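Long-range contact in uncharacterized protein (Bacillus subtilis, PDB 5DQV), which is a metal-dependent nucleotide pyrophosphohydrolase of the HD-domain family, probably cleaving nucleoside triphosphates at a bound metal ion: residues D130-I135 and E186-F191. Residues are numbered along the deposited sequence; the frame is centred on the assembly and turned at random.
Sequences DRLDAI and EERHEF. With NI (nickel (II) ion), chain C.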
loop_
_atom_site.group_PDB
_atom_site.type_symbol
_atom_site.label_atom_id
_atom_site.label_comp_id
_atom_site.label_asym_id
_atom_site.label_seq_id
_atom_site.Cartn_x
_atom_site.Cartn_y
_atom_site.Cartn_z
ATOM N N ASP A 130 5.242 -10.866 15.042
ATOM C CA ASP A 130 4.031 -10.191 14.618
ATOM C C ASP A 130 4.386 -8.742 14.275
ATOM O O ASP A 130 3.894 -8.157 13.263
ATOM C CB ASP A 130 3.010 -10.287 15.767
ATOM C CG ASP A 130 1.625 -9.978 15.361
ATOM O OD1 ASP A 130 1.253 -10.217 14.241
ATOM O OD2 ASP A 130 0.870 -9.485 16.191
ATOM N N ARG A 131 5.219 -8.127 15.122
ATOM C CA ARG A 131 5.645 -6.748 14.865
ATOM C C ARG A 131 6.616 -6.602 13.698
ATOM O O ARG A 131 6.541 -5.652 12.936
ATOM C CB ARG A 131 6.180 -6.076 16.162
ATOM C CG ARG A 131 5.065 -5.903 17.131
ATOM C CD ARG A 131 5.492 -5.208 18.343
ATOM N NE ARG A 131 4.406 -5.172 19.295
ATOM C CZ ARG A 131 4.305 -4.323 20.303
ATOM N NH1 ARG A 131 5.211 -3.371 20.470
ATOM N NH2 ARG A 131 3.268 -4.408 21.130
ATOM N N LEU A 132 7.497 -7.557 13.527
ATOM C CA LEU A 132 8.384 -7.560 12.369
ATOM C C LEU A 132 7.570 -7.534 11.063
ATOM O O LEU A 132 7.950 -6.849 10.081
ATOM C CB LEU A 132 9.317 -8.762 12.422
ATOM C CG LEU A 132 10.486 -8.716 13.411
ATOM C CD1 LEU A 132 11.247 -10.020 13.496
ATOM C CD2 LEU A 132 11.462 -7.552 13.040
ATOM N N ASP A 133 6.416 -8.228 11.049
ATOM C CA ASP A 133 5.610 -8.311 9.831
ATOM C C ASP A 133 4.918 -6.954 9.534
ATOM O O ASP A 133 4.370 -6.767 8.472
ATOM C CB ASP A 133 4.565 -9.448 9.946
ATOM C CG ASP A 133 3.909 -9.794 8.633
ATOM O OD1 ASP A 133 4.624 -10.239 7.728
ATOM O OD2 ASP A 133 2.652 -9.683 8.510
ATOM N N ALA A 134 4.972 -6.006 10.477
ATOM C CA ALA A 134 4.313 -4.716 10.353
ATOM C C ALA A 134 5.319 -3.618 9.915
ATOM O O ALA A 134 4.939 -2.458 9.786
ATOM C CB ALA A 134 3.635 -4.312 11.701
ATOM N N ILE A 135 6.578 -3.994 9.729
ATOM C CA ILE A 135 7.619 -3.064 9.303
ATOM C C ILE A 135 8.359 -3.636 8.078
ATOM O O ILE A 135 8.076 -4.755 7.642
ATOM C CB ILE A 135 8.607 -2.676 10.443
ATOM C CG1 ILE A 135 9.371 -3.871 11.013
ATOM C CG2 ILE A 135 7.872 -1.932 11.593
ATOM C CD1 ILE A 135 10.433 -3.486 12.067
ATOM N N GLU A 186 16.266 -4.049 12.682
ATOM C CA GLU A 186 17.116 -2.936 12.220
ATOM C C GLU A 186 17.092 -2.805 10.708
ATOM O O GLU A 186 16.954 -1.697 10.222
ATOM C CB GLU A 186 18.575 -3.071 12.687
ATOM C CG GLU A 186 18.772 -2.790 14.156
ATOM C CD GLU A 186 18.820 -1.308 14.496
ATOM O OE1 GLU A 186 19.243 -0.488 13.645
ATOM O OE2 GLU A 186 18.455 -0.962 15.656
ATOM N N GLU A 187 17.244 -3.913 9.965
ATOM C CA GLU A 187 17.216 -3.900 8.497
ATOM C C GLU A 187 15.858 -3.357 7.991
ATOM O O GLU A 187 15.770 -2.522 7.109
ATOM C CB GLU A 187 17.346 -5.326 7.921
ATOM C CG GLU A 187 18.345 -6.292 8.568
ATOM C CD GLU A 187 18.235 -7.691 7.945
ATOM O OE1 GLU A 187 17.881 -7.760 6.753
ATOM O OE2 GLU A 187 18.493 -8.708 8.627
ATOM N N ARG A 188 14.791 -3.908 8.554
ATOM C CA ARG A 188 13.431 -3.578 8.120
ATOM C C ARG A 188 13.067 -2.118 8.402
ATOM O O ARG A 188 12.487 -1.447 7.573
ATOM C CB ARG A 188 12.405 -4.535 8.769
ATOM C CG ARG A 188 12.497 -5.960 8.236
ATOM C CD ARG A 188 11.276 -6.756 8.744
ATOM N NE ARG A 188 11.401 -8.110 8.323
ATOM C CZ ARG A 188 10.383 -8.908 7.993
ATOM N NH1 ARG A 188 9.108 -8.486 8.026
ATOM N NH2 ARG A 188 10.673 -10.095 7.568
ATOM N N HIS A 189 13.441 -1.658 9.571
ATOM C CA HIS A 189 13.248 -0.268 10.003
ATOM C C HIS A 189 14.016 0.674 9.121
ATOM O O HIS A 189 13.469 1.649 8.667
ATOM C CB HIS A 189 13.706 -0.122 11.419
ATOM C CG HIS A 189 13.589 1.266 11.962
ATOM N ND1 HIS A 189 12.397 1.789 12.406
ATOM C CD2 HIS A 189 14.519 2.234 12.142
ATOM C CE1 HIS A 189 12.603 3.013 12.873
ATOM N NE2 HIS A 189 13.881 3.308 12.720
ATOM N N GLU A 190 15.286 0.371 8.875
ATOM C CA GLU A 190 16.072 1.226 8.009
ATOM C C GLU A 190 15.495 1.275 6.582
ATOM O O GLU A 190 15.541 2.319 5.907
ATOM C CB GLU A 190 17.515 0.793 7.955
ATOM C CG GLU A 190 18.252 1.115 9.254
ATOM C CD GLU A 190 18.172 2.610 9.611
ATOM O OE1 GLU A 190 18.246 3.468 8.677
ATOM O OE2 GLU A 190 18.039 2.904 10.828
ATOM N N PHE A 191 15.024 0.144 6.100
ATOM C CA PHE A 191 14.406 0.136 4.757
ATOM C C PHE A 191 13.141 1.039 4.749
ATOM O O PHE A 191 12.873 1.793 3.818
ATOM C CB PHE A 191 14.048 -1.298 4.308
ATOM C CG PHE A 191 13.487 -1.336 2.927
ATOM C CD1 PHE A 191 14.318 -1.207 1.844
ATOM C CD2 PHE A 191 12.122 -1.337 2.733
ATOM C CE1 PHE A 191 13.798 -1.183 0.571
ATOM C CE2 PHE A 191 11.583 -1.290 1.470
ATOM C CZ PHE A 191 12.403 -1.215 0.394
HETATM NI NI NI C . -0.836 -10.748 13.816
HETATM O O HOH W 1 7.206 -10.466 7.451
#
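This contact lies next to the metal site of the HD domain, where R188 of helix 179-202 reaches the type I beta turn L132-I135. The turn follows D130, the last aspartate of the H...HD...D motif. D130 OD1 binds the nickel ion at 2.2 Å, and H35 and H64 bind the same ion.

R188 carries the contact. Its chain is extended from CG to NE and reaches to the turn. NH1 gives a weak, bent hydrogen bond to L132 O (2.9 Å, 129° at the hydrogen). That oxygen also accepts the bond from I135 N that closes the turn. L132 CB lies over one guanidinium face, off toward its rim.

I135 packs on the base of the arginine, and the two side chains cross at about a right angle. With CG1 between its own backbone N and carbonyl carbon (chi1 61°), I135 brings CG1 to 3.8 Å from R188 CB.

D133 forms salt bridges with R38 and R142, and its OD2 hydrogen-bonds ND1 of the nickel ligand H35, which makes it second shell to the metal. An alanine in place of R188 would probably leave L132 O and the bridging water without their NH1 donor and open a gap beside the turn, where CD now lies. This water, in the guanidinium plane, links the segments: it accepts from R188 NH1 at 2.8 Å and donates to D133 OD1 at 2.6 Å.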